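Local coordinates for beta-methylmalyl-CoA dehydratase (Chloroflexus aurantiacus, PDB 4E3E), which catalyses the reversible dehydration of (2R,3S)-beta-methylmalyl-CoA to mesaconyl-CoA in the glyoxylate assimilation cycle, at residues 7-15 with 148-158; 72-83 with 140-149. One frame throughout, in Å; residues are numbered along the deposited sequence.

Overall arrangement
Both contacts use the strand 138-149 and share V148 and R149, but they sit at different depths of the fold. Contact 2 is core: the helix 65-80 lies across the strand, and apolar packing is mixed with a central buried arginine held by two hydroxyls, a water and N87. Contact 1, centred about 15 Å away, is partly buried, at the end of the strand, where the chain leaves it and meets the N-terminal loop; its outer part is ionic, E12 and D13 binding backbone N-H groups and R151, while F10, F11 and P158 pack apolar atoms beside it. Along the chain, contact 2 is nested within the loop that contact 1 closes. The two also touch directly, N9 reaching D79 and N83.

Contact 1: residues 7-15 with 148-158; sequences PGNFFEDFR and VRKRDPNAPAP
E12 reaches across from the short 3-10 turn 11-13 to R151 and D152, just past the end of strand 138-149. Its CB and CG both rest against the methyl of A155, CB at 3.9 Å from A155 CB. A bend at chi2 (-94°) then turns the carboxylate toward two consecutive peptide N-H groups: OE1 accepts from R151 N at 3.1 Å, and OE2 from D152 N at 2.8 Å, each through its syn lone pair. OE2 also sits over a face of the R151 guanidinium, a long contact of charges with no N-H pointing at it. Glutamate suits this place because its two oxygens match two neighbouring amides. D152 also opens the type I turn 152-155, within which its OD1 accepts from N154 N in an Asx turn. R151 grips D13 end-on, NH1 to OD2 and NH2 to OD1, both 3.0 Å, the two planes only 18° apart; D13 OD2 also accepts from F10 N, which ties the aspartate to its own turn. One face of the F10 ring takes a CH-pi contact from R151 CB. Deeper in, F11 N donates to R149 O at 2.9 Å, while the F11 ring packs its CE2 on P158 CD and, with F14, extends onto L114 of strand 104-116.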
loop_
_atom_site.group_PDB
_atom_site.type_symbol
_atom_site.label_atom_id
_atom_site.label_comp_id
_atom_site.label_asym_id
_atom_site.label_seq_id
_atom_site.Cartn_x
_atom_site.Cartn_y
_atom_site.Cartn_z
ATOM N N PRO A 7 -8.164 25.332 13.147
ATOM C CA PRO A 7 -6.801 25.591 13.629
ATOM C C PRO A 7 -6.358 24.589 14.696
ATOM O O PRO A 7 -5.212 24.628 15.135
ATOM C CB PRO A 7 -6.904 27.004 14.221
ATOM C CG PRO A 7 -8.321 27.127 14.656
ATOM C CD PRO A 7 -9.137 26.306 13.689
ATOM N N GLY A 8 -7.265 23.696 15.094
ATOM C CA GLY A 8 -7.018 22.782 16.205
ATOM C C GLY A 8 -7.158 23.543 17.512
ATOM O O GLY A 8 -7.520 24.724 17.528
ATOM N N ASN A 9 -6.893 22.877 18.621
ATOM C CA ASN A 9 -6.898 23.571 19.894
ATOM C C ASN A 9 -5.484 23.908 20.302
ATOM O O ASN A 9 -4.571 23.119 20.063
ATOM C CB ASN A 9 -7.530 22.697 20.965
ATOM C CG ASN A 9 -9.021 22.548 20.781
ATOM O OD1 ASN A 9 -9.767 23.516 20.912
ATOM N ND2 ASN A 9 -9.462 21.334 20.473
ATOM N N PHE A 10 -5.303 25.081 20.902
ATOM C CA PHE A 10 -4.054 25.410 21.586
ATOM C C PHE A 10 -4.293 25.213 23.078
ATOM O O PHE A 10 -5.437 24.989 23.484
ATOM C CB PHE A 10 -3.618 26.845 21.265
ATOM C CG PHE A 10 -3.062 27.004 19.881
ATOM C CD1 PHE A 10 -3.913 27.149 18.781
ATOM C CD2 PHE A 10 -1.688 27.000 19.669
ATOM C CE1 PHE A 10 -3.400 27.286 17.500
ATOM C CE2 PHE A 10 -1.170 27.138 18.389
ATOM C CZ PHE A 10 -2.024 27.279 17.304
ATOM N N PHE A 11 -3.239 25.285 23.896
ATOM C CA PHE A 11 -3.377 24.919 25.312
ATOM C C PHE A 11 -4.504 25.657 26.036
ATOM O O PHE A 11 -5.313 25.024 26.727
ATOM C CB PHE A 11 -2.057 25.049 26.090
ATOM C CG PHE A 11 -2.189 24.718 27.558
ATOM C CD1 PHE A 11 -2.399 23.399 27.975
ATOM C CD2 PHE A 11 -2.129 25.722 28.523
ATOM C CE1 PHE A 11 -2.530 23.088 29.322
ATOM C CE2 PHE A 11 -2.259 25.417 29.869
ATOM C CZ PHE A 11 -2.460 24.098 30.269
ATOM N N GLU A 12 -4.562 26.980 25.859
ATOM C CA GLU A 12 -5.550 27.822 26.548
ATOM C C GLU A 12 -6.989 27.557 26.087
ATOM O O GLU A 12 -7.951 27.987 26.732
ATOM C CB GLU A 12 -5.193 29.317 26.429
ATOM C CG GLU A 12 -5.221 29.896 25.016
ATOM C CD GLU A 12 -3.864 29.871 24.321
ATOM O OE1 GLU A 12 -3.250 28.783 24.216
ATOM O OE2 GLU A 12 -3.421 30.947 23.862
ATOM N N ASP A 13 -7.122 26.838 24.976
ATOM C CA ASP A 13 -8.428 26.517 24.413
ATOM C C ASP A 13 -9.131 25.376 25.137
ATOM O O ASP A 13 -10.347 25.231 25.024
ATOM C CB ASP A 13 -8.311 26.201 22.920
ATOM C CG ASP A 13 -7.775 27.372 22.117
ATOM O OD1 ASP A 13 -8.054 28.539 22.480
ATOM O OD2 ASP A 13 -7.071 27.128 21.120
ATOM N N PHE A 14 -8.368 24.571 25.875
ATOM C CA PHE A 14 -8.918 23.404 26.553
ATOM C C PHE A 14 -9.636 23.756 27.851
ATOM O O PHE A 14 -9.217 24.653 28.580
ATOM C CB PHE A 14 -7.826 22.364 26.817
ATOM C CG PHE A 14 -7.308 21.695 25.571
ATOM C CD1 PHE A 14 -8.101 20.778 24.867
ATOM C CD2 PHE A 14 -6.021 21.969 25.102
ATOM C CE1 PHE A 14 -7.620 20.159 23.714
ATOM C CE2 PHE A 14 -5.537 21.354 23.956
ATOM C CZ PHE A 14 -6.332 20.445 23.261
ATOM N N ARG A 15 -10.728 23.048 28.120
ATOM C CA ARG A 15 -11.461 23.209 29.367
ATOM C C ARG A 15 -11.567 21.879 30.095
ATOM O O ARG A 15 -11.964 20.870 29.501
ATOM C CB ARG A 15 -12.859 23.780 29.115
ATOM C CG ARG A 15 -12.875 25.224 28.640
ATOM C CD ARG A 15 -12.268 26.166 29.671
ATOM N NE ARG A 15 -12.239 27.549 29.200
ATOM C CZ ARG A 15 -11.293 28.067 28.418
ATOM N NH1 ARG A 15 -10.275 27.323 28.001
ATOM N NH2 ARG A 15 -11.368 29.340 28.051
ATOM N N VAL A 148 1.291 20.917 24.771
ATOM C CA VAL A 148 0.682 21.710 23.696
ATOM C C VAL A 148 1.096 23.178 23.763
ATOM O O VAL A 148 1.168 23.768 24.852
ATOM C CB VAL A 148 -0.863 21.609 23.719
ATOM C CG1 VAL A 148 -1.485 22.316 22.515
ATOM C CG2 VAL A 148 -1.292 20.154 23.752
ATOM N N ARG A 149 1.357 23.758 22.594
ATOM C CA ARG A 149 1.656 25.176 22.481
ATOM C C ARG A 149 0.500 26.044 22.953
ATOM O O ARG A 149 -0.675 25.733 22.723
ATOM C CB ARG A 149 1.937 25.552 21.028
ATOM C CG ARG A 149 3.229 25.022 20.454
ATOM C CD ARG A 149 3.411 25.551 19.042
ATOM N NE ARG A 149 4.490 24.854 18.354
ATOM C CZ ARG A 149 4.328 23.783 17.581
ATOM N NH1 ARG A 149 3.122 23.267 17.361
ATOM N NH2 ARG A 149 5.383 23.225 17.014
ATOM N N LYS A 150 0.849 27.142 23.612
ATOM C CA LYS A 150 -0.091 28.221 23.818
ATOM C C LYS A 150 -0.024 29.097 22.579
ATOM O O LYS A 150 1.061 29.354 22.056
ATOM C CB LYS A 150 0.273 29.030 25.058
ATOM C CG LYS A 150 -0.127 28.371 26.364
ATOM C CD LYS A 150 0.287 29.198 27.574
ATOM C CE LYS A 150 -0.574 30.444 27.744
ATOM N NZ LYS A 150 -0.244 31.177 29.000
ATOM N N ARG A 151 -1.180 29.537 22.094
ATOM C CA ARG A 151 -1.216 30.499 20.997
ATOM C C ARG A 151 -0.742 31.856 21.510
ATOM O O ARG A 151 0.121 32.490 20.902
ATOM C CB ARG A 151 -2.620 30.584 20.406
ATOM C CG ARG A 151 -2.779 31.581 19.265
ATOM C CD ARG A 151 -4.235 31.694 18.846
ATOM N NE ARG A 151 -5.095 31.803 20.023
ATOM C CZ ARG A 151 -5.827 30.812 20.528
ATOM N NH1 ARG A 151 -5.843 29.614 19.950
ATOM N NH2 ARG A 151 -6.553 31.027 21.617
ATOM N N ASP A 152 -1.295 32.278 22.643
ATOM C CA ASP A 152 -0.918 33.535 23.269
ATOM C C ASP A 152 -0.193 33.282 24.596
ATOM O O ASP A 152 -0.830 32.895 25.575
ATOM C CB ASP A 152 -2.169 34.399 23.491
ATOM C CG ASP A 152 -1.886 35.675 24.291
ATOM O OD1 ASP A 152 -0.753 36.210 24.224
ATOM O OD2 ASP A 152 -2.821 36.141 24.987
ATOM N N PRO A 153 1.137 33.517 24.637
ATOM C CA PRO A 153 1.902 33.330 25.879
ATOM C C PRO A 153 1.265 34.018 27.096
ATOM O O PRO A 153 1.398 33.521 28.217
ATOM C CB PRO A 153 3.257 33.967 25.555
ATOM C CG PRO A 153 3.391 33.813 24.077
ATOM C CD PRO A 153 1.999 33.979 23.529
ATOM N N ASN A 154 0.563 35.129 26.871
ATOM C CA ASN A 154 -0.042 35.907 27.960
ATOM C C ASN A 154 -1.392 35.410 28.481
ATOM O O ASN A 154 -1.836 35.852 29.539
ATOM C CB ASN A 154 -0.159 37.386 27.579
ATOM C CG ASN A 154 1.189 38.054 27.425
ATOM O OD1 ASN A 154 1.508 38.567 26.354
ATOM N ND2 ASN A 154 1.999 38.028 28.481
ATOM N N ALA A 155 -2.043 34.507 27.753
ATOM C CA ALA A 155 -3.337 33.974 28.186
ATOM C C ALA A 155 -3.233 33.427 29.614
ATOM O O ALA A 155 -2.220 32.815 29.965
ATOM C CB ALA A 155 -3.818 32.894 27.230
ATOM N N PRO A 156 -4.266 33.664 30.450
ATOM C CA PRO A 156 -4.229 33.166 31.829
ATOM C C PRO A 156 -4.099 31.639 31.903
ATOM O O PRO A 156 -4.650 30.922 31.061
ATOM C CB PRO A 156 -5.574 33.627 32.414
ATOM C CG PRO A 156 -6.443 33.907 31.232
ATOM C CD PRO A 156 -5.506 34.414 30.175
ATOM N N ALA A 157 -3.352 31.161 32.896
ATOM C CA ALA A 157 -3.199 29.733 33.147
ATOM C C ALA A 157 -4.517 29.165 33.675
ATOM O O ALA A 157 -5.219 29.843 34.430
ATOM C CB ALA A 157 -2.083 29.503 34.152
ATOM N N PRO A 158 -4.873 27.926 33.271
ATOM C CA PRO A 158 -5.997 27.266 33.931
ATOM C C PRO A 158 -5.559 26.805 35.316
ATOM O O PRO A 158 -4.355 26.737 35.592
ATOM C CB PRO A 158 -6.266 26.051 33.040
ATOM C CG PRO A 158 -4.935 25.733 32.445
ATOM C CD PRO A 158 -4.234 27.057 32.266
#

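Contact 2: residues 72-83 with 140-149; sequences VFGKTVPDISLN and LEYIRWVMVR
The axis of helix segment 72-80 passes 10.9 Å from that of strand 140-149 at its closest, their directions 49° apart, and beyond the helix the chain continues to N83, whose O accepts from R149 N at 3.0 Å. At the start of this helix segment the filling is apolar: V72 sets CB against L140 CD2 and CG1 against Y142 CE2. The centre belongs to R144, whose CG lies between the backbone N and the carbonyl carbon (chi1 81°) and whose chain then runs extended to NE, carrying the guanidinium to the helix. There NH2 donates to two hydroxyls, T76 OG1 and S81 OG, each at 3.0 Å; the bond to S81 is nearly straight (176°) and in the guanidinium plane, whereas T76 lies somewhat out of it. NE donates to a water that also bonds T76 OG1 and Y142 OH, and NH1 goes to N87 OD1, so that all three nitrogens have partners. The F73 ring lies over one guanidinium face, F73 CZ being 3.4 Å from R144 NH1, and I80 CG2 covers the opposite face. Threonine and serine suit these positions because a short hydroxyl can accept from the guanidinium without carrying a charge; T76 OG1 accepts from R144 NH2 and the water while donating to F73 O. Further along, I80 CG2 meets V146 CG2 at 4.0 Å, and V148 CG1 packs against N83 O. In this HotDog-clan fold the helix 65-80 packs against the antiparallel sheet, and strand 138-149 runs between 122-132 and 84-95. N87, on the latter strand, is a substrate-binding residue by similarity, and the bond from R144 may help to position it, while T76 also touches S109 on 104-116 and S129 on 122-132.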
loop_
_atom_site.group_PDB
_atom_site.type_symbol
_atom_site.label_atom_id
_atom_site.label_comp_id
_atom_site.label_asym_id
_atom_site.label_seq_id
_atom_site.Cartn_x
_atom_site.Cartn_y
_atom_site.Cartn_z
ATOM N N VAL A 72 -7.740 4.868 16.332
ATOM C CA VAL A 72 -8.367 5.607 17.441
ATOM C C VAL A 72 -7.533 6.862 17.772
ATOM O O VAL A 72 -8.062 7.990 17.834
ATOM C CB VAL A 72 -8.587 4.696 18.676
ATOM C CG1 VAL A 72 -8.950 5.519 19.916
ATOM C CG2 VAL A 72 -9.710 3.686 18.395
ATOM N N PHE A 73 -6.230 6.666 17.942
ATOM C CA PHE A 73 -5.295 7.781 18.179
ATOM C C PHE A 73 -5.349 8.824 17.069
ATOM O O PHE A 73 -5.475 10.027 17.345
ATOM C CB PHE A 73 -3.874 7.239 18.371
ATOM C CG PHE A 73 -2.829 8.289 18.693
ATOM C CD1 PHE A 73 -2.313 9.125 17.708
ATOM C CD2 PHE A 73 -2.303 8.388 19.990
ATOM C CE1 PHE A 73 -1.306 10.062 18.010
ATOM C CE2 PHE A 73 -1.305 9.308 20.290
ATOM C CZ PHE A 73 -0.803 10.154 19.300
ATOM N N GLY A 74 -5.253 8.377 15.819
ATOM C CA GLY A 74 -5.284 9.290 14.672
ATOM C C GLY A 74 -6.488 10.224 14.635
ATOM O O GLY A 74 -6.341 11.402 14.336
ATOM N N LYS A 75 -7.679 9.700 14.932
ATOM C CA LYS A 75 -8.895 10.518 14.989
ATOM C C LYS A 75 -8.799 11.691 15.964
ATOM O O LYS A 75 -9.448 12.724 15.755
ATOM C CB LYS A 75 -10.113 9.689 15.412
ATOM C CG LYS A 75 -10.317 8.408 14.651
ATOM C CD LYS A 75 -10.648 8.709 13.227
ATOM C CE LYS A 75 -9.708 7.995 12.274
ATOM N NZ LYS A 75 -10.110 8.641 11.006
ATOM N N THR A 76 -8.018 11.517 17.029
ATOM C CA THR A 76 -7.937 12.522 18.096
ATOM C C THR A 76 -6.943 13.613 17.729
ATOM O O THR A 76 -6.988 14.720 18.288
ATOM C CB THR A 76 -7.501 11.925 19.464
ATOM O OG1 THR A 76 -6.078 11.667 19.481
ATOM C CG2 THR A 76 -8.274 10.673 19.786
ATOM N N VAL A 77 -6.055 13.304 16.788
ATOM C CA VAL A 77 -4.954 14.236 16.453
ATOM C C VAL A 77 -5.400 15.667 16.046
ATOM O O VAL A 77 -4.856 16.656 16.580
ATOM C CB VAL A 77 -3.965 13.614 15.446
ATOM C CG1 VAL A 77 -2.953 14.651 14.940
ATOM C CG2 VAL A 77 -3.238 12.437 16.098
ATOM N N PRO A 78 -6.385 15.794 15.122
ATOM C CA PRO A 78 -6.814 17.152 14.728
ATOM C C PRO A 78 -7.201 18.050 15.919
ATOM O O PRO A 78 -6.855 19.231 15.925
ATOM C CB PRO A 78 -8.040 16.884 13.833
ATOM C CG PRO A 78 -7.806 15.511 13.287
ATOM C CD PRO A 78 -7.211 14.760 14.454
ATOM N N ASP A 79 -7.865 17.477 16.924
ATOM C CA ASP A 79 -8.399 18.246 18.059
ATOM C C ASP A 79 -7.506 18.298 19.296
ATOM O O ASP A 79 -7.633 19.211 20.112
ATOM C CB ASP A 79 -9.762 17.688 18.462
ATOM C CG ASP A 79 -10.732 17.652 17.302
ATOM O OD1 ASP A 79 -10.905 18.694 16.647
ATOM O OD2 ASP A 79 -11.311 16.590 17.032
ATOM N N ILE A 80 -6.619 17.318 19.447
ATOM C CA ILE A 80 -5.817 17.210 20.666
ATOM C C ILE A 80 -4.358 17.593 20.446
ATOM O O ILE A 80 -3.808 18.367 21.225
ATOM C CB ILE A 80 -5.910 15.787 21.281
ATOM C CG1 ILE A 80 -7.371 15.403 21.539
ATOM C CG2 ILE A 80 -5.051 15.658 22.546
ATOM C CD1 ILE A 80 -8.149 16.364 22.415
ATOM N N SER A 81 -3.733 17.064 19.397
ATOM C CA SER A 81 -2.275 17.169 19.280
ATOM C C SER A 81 -1.788 17.871 18.021
ATOM O O SER A 81 -0.581 17.913 17.773
ATOM C CB SER A 81 -1.594 15.798 19.452
ATOM O OG SER A 81 -2.158 14.818 18.588
ATOM N N LEU A 82 -2.707 18.435 17.241
ATOM C CA LEU A 82 -2.309 19.227 16.078
ATOM C C LEU A 82 -1.245 20.280 16.454
ATOM O O LEU A 82 -0.268 20.464 15.733
ATOM C CB LEU A 82 -3.518 19.878 15.396
ATOM C CG LEU A 82 -3.234 20.514 14.025
ATOM C CD1 LEU A 82 -2.716 19.488 13.021
ATOM C CD2 LEU A 82 -4.466 21.224 13.476
ATOM N N ASN A 83 -1.428 20.934 17.604
ATOM C CA ASN A 83 -0.503 21.963 18.076
ATOM C C ASN A 83 0.401 21.523 19.240
ATOM O O ASN A 83 0.872 22.352 20.020
ATOM C CB ASN A 83 -1.290 23.221 18.441
ATOM C CG ASN A 83 -2.144 23.704 17.296
ATOM O OD1 ASN A 83 -1.615 24.067 16.249
ATOM N ND2 ASN A 83 -3.474 23.659 17.463
ATOM N N LEU A 140 -11.496 0.218 22.692
ATOM C CA LEU A 140 -10.273 0.733 23.282
ATOM C C LEU A 140 -10.562 2.011 24.053
ATOM O O LEU A 140 -11.301 2.885 23.582
ATOM C CB LEU A 140 -9.254 1.032 22.187
ATOM C CG LEU A 140 -7.954 1.750 22.581
ATOM C CD1 LEU A 140 -7.128 0.890 23.533
ATOM C CD2 LEU A 140 -7.151 2.123 21.339
ATOM N N GLU A 141 -9.982 2.103 25.242
ATOM C CA GLU A 141 -9.896 3.370 25.968
ATOM C C GLU A 141 -8.481 3.531 26.528
ATOM O O GLU A 141 -7.823 2.547 26.855
ATOM C CB GLU A 141 -10.948 3.456 27.082
ATOM C CG GLU A 141 -10.784 2.410 28.181
ATOM C CD GLU A 141 -11.790 2.576 29.301
ATOM O OE1 GLU A 141 -12.109 3.722 29.667
ATOM O OE2 GLU A 141 -12.268 1.560 29.819
ATOM N N TYR A 142 -8.013 4.763 26.635
ATOM C CA TYR A 142 -6.692 5.028 27.209
ATOM C C TYR A 142 -6.616 6.488 27.641
ATOM O O TYR A 142 -7.476 7.309 27.282
ATOM C CB TYR A 142 -5.560 4.697 26.216
ATOM C CG TYR A 142 -5.612 5.527 24.951
ATOM C CD1 TYR A 142 -5.102 6.825 24.926
ATOM C CD2 TYR A 142 -6.187 5.019 23.782
ATOM C CE1 TYR A 142 -5.169 7.604 23.773
ATOM C CE2 TYR A 142 -6.258 5.785 22.626
ATOM C CZ TYR A 142 -5.748 7.081 22.629
ATOM O OH TYR A 142 -5.811 7.862 21.497
ATOM N N ILE A 143 -5.584 6.796 28.416
ATOM C CA ILE A 143 -5.273 8.158 28.785
ATOM C C ILE A 143 -3.955 8.492 28.118
ATOM O O ILE A 143 -3.046 7.666 28.071
ATOM C CB ILE A 143 -5.145 8.303 30.318
ATOM C CG1 ILE A 143 -6.516 8.124 30.985
ATOM C CG2 ILE A 143 -4.510 9.636 30.702
ATOM C CD1 ILE A 143 -6.413 7.764 32.448
ATOM N N ARG A 144 -3.850 9.691 27.565
ATOM C CA ARG A 144 -2.560 10.165 27.116
ATOM C C ARG A 144 -2.437 11.615 27.523
ATOM O O ARG A 144 -3.450 12.287 27.778
ATOM C CB ARG A 144 -2.355 9.950 25.598
ATOM C CG ARG A 144 -2.990 10.970 24.653
ATOM C CD ARG A 144 -2.538 10.685 23.229
ATOM N NE ARG A 144 -3.268 11.408 22.183
ATOM C CZ ARG A 144 -2.719 12.308 21.364
ATOM N NH1 ARG A 144 -1.422 12.638 21.468
ATOM N NH2 ARG A 144 -3.470 12.880 20.425
ATOM N N TRP A 145 -1.203 12.090 27.616
ATOM C CA TRP A 145 -0.977 13.497 27.888
ATOM C C TRP A 145 0.046 14.046 26.956
ATOM O O TRP A 145 0.978 13.343 26.564
ATOM C CB TRP A 145 -0.700 13.789 29.371
ATOM C CG TRP A 145 0.449 13.042 30.012
ATOM C CD1 TRP A 145 1.689 13.555 30.370
ATOM C CD2 TRP A 145 0.484 11.630 30.438
ATOM N NE1 TRP A 145 2.475 12.591 30.955
ATOM C CE2 TRP A 145 1.817 11.415 31.028
ATOM C CE3 TRP A 145 -0.416 10.563 30.388
ATOM C CZ2 TRP A 145 2.213 10.179 31.526
ATOM C CZ3 TRP A 145 -0.008 9.319 30.896
ATOM C CH2 TRP A 145 1.276 9.134 31.449
ATOM N N VAL A 146 -0.170 15.294 26.553
ATOM C CA VAL A 146 0.589 15.946 25.486
ATOM C C VAL A 146 1.001 17.346 25.921
ATOM O O VAL A 146 0.272 18.022 26.650
ATOM C CB VAL A 146 -0.222 16.055 24.163
ATOM C CG1 VAL A 146 -0.365 14.701 23.504
ATOM C CG2 VAL A 146 -1.615 16.603 24.407
HETATM N N MSE A 147 2.166 17.779 25.464
HETATM C CA MSE A 147 2.614 19.138 25.710
HETATM C C MSE A 147 2.156 19.936 24.525
HETATM O O MSE A 147 2.565 19.659 23.395
HETATM C CB MSE A 147 4.125 19.141 25.800
HETATM C CG MSE A 147 4.530 20.566 26.155
HETATM SE SE MSE A 147 6.472 20.561 26.352
HETATM C CE MSE A 147 6.586 19.954 28.230
ATOM N N VAL A 148 1.291 20.917 24.771
ATOM C CA VAL A 148 0.682 21.710 23.696
ATOM C C VAL A 148 1.096 23.178 23.763
ATOM O O VAL A 148 1.168 23.768 24.852
ATOM C CB VAL A 148 -0.863 21.609 23.719
ATOM C CG1 VAL A 148 -1.485 22.316 22.515
ATOM C CG2 VAL A 148 -1.292 20.154 23.752
ATOM N N ARG A 149 1.357 23.758 22.594
ATOM C CA ARG A 149 1.656 25.176 22.481
ATOM C C ARG A 149 0.500 26.044 22.953
ATOM O O ARG A 149 -0.675 25.733 22.723
ATOM C CB ARG A 149 1.937 25.552 21.028
ATOM C CG ARG A 149 3.229 25.022 20.454
ATOM C CD ARG A 149 3.411 25.551 19.042
ATOM N NE ARG A 149 4.490 24.854 18.354
ATOM C CZ ARG A 149 4.328 23.783 17.581
ATOM N NH1 ARG A 149 3.122 23.267 17.361
ATOM N NH2 ARG A 149 5.383 23.225 17.014
HETATM O O HOH W 1 -5.952 10.514 22.149
#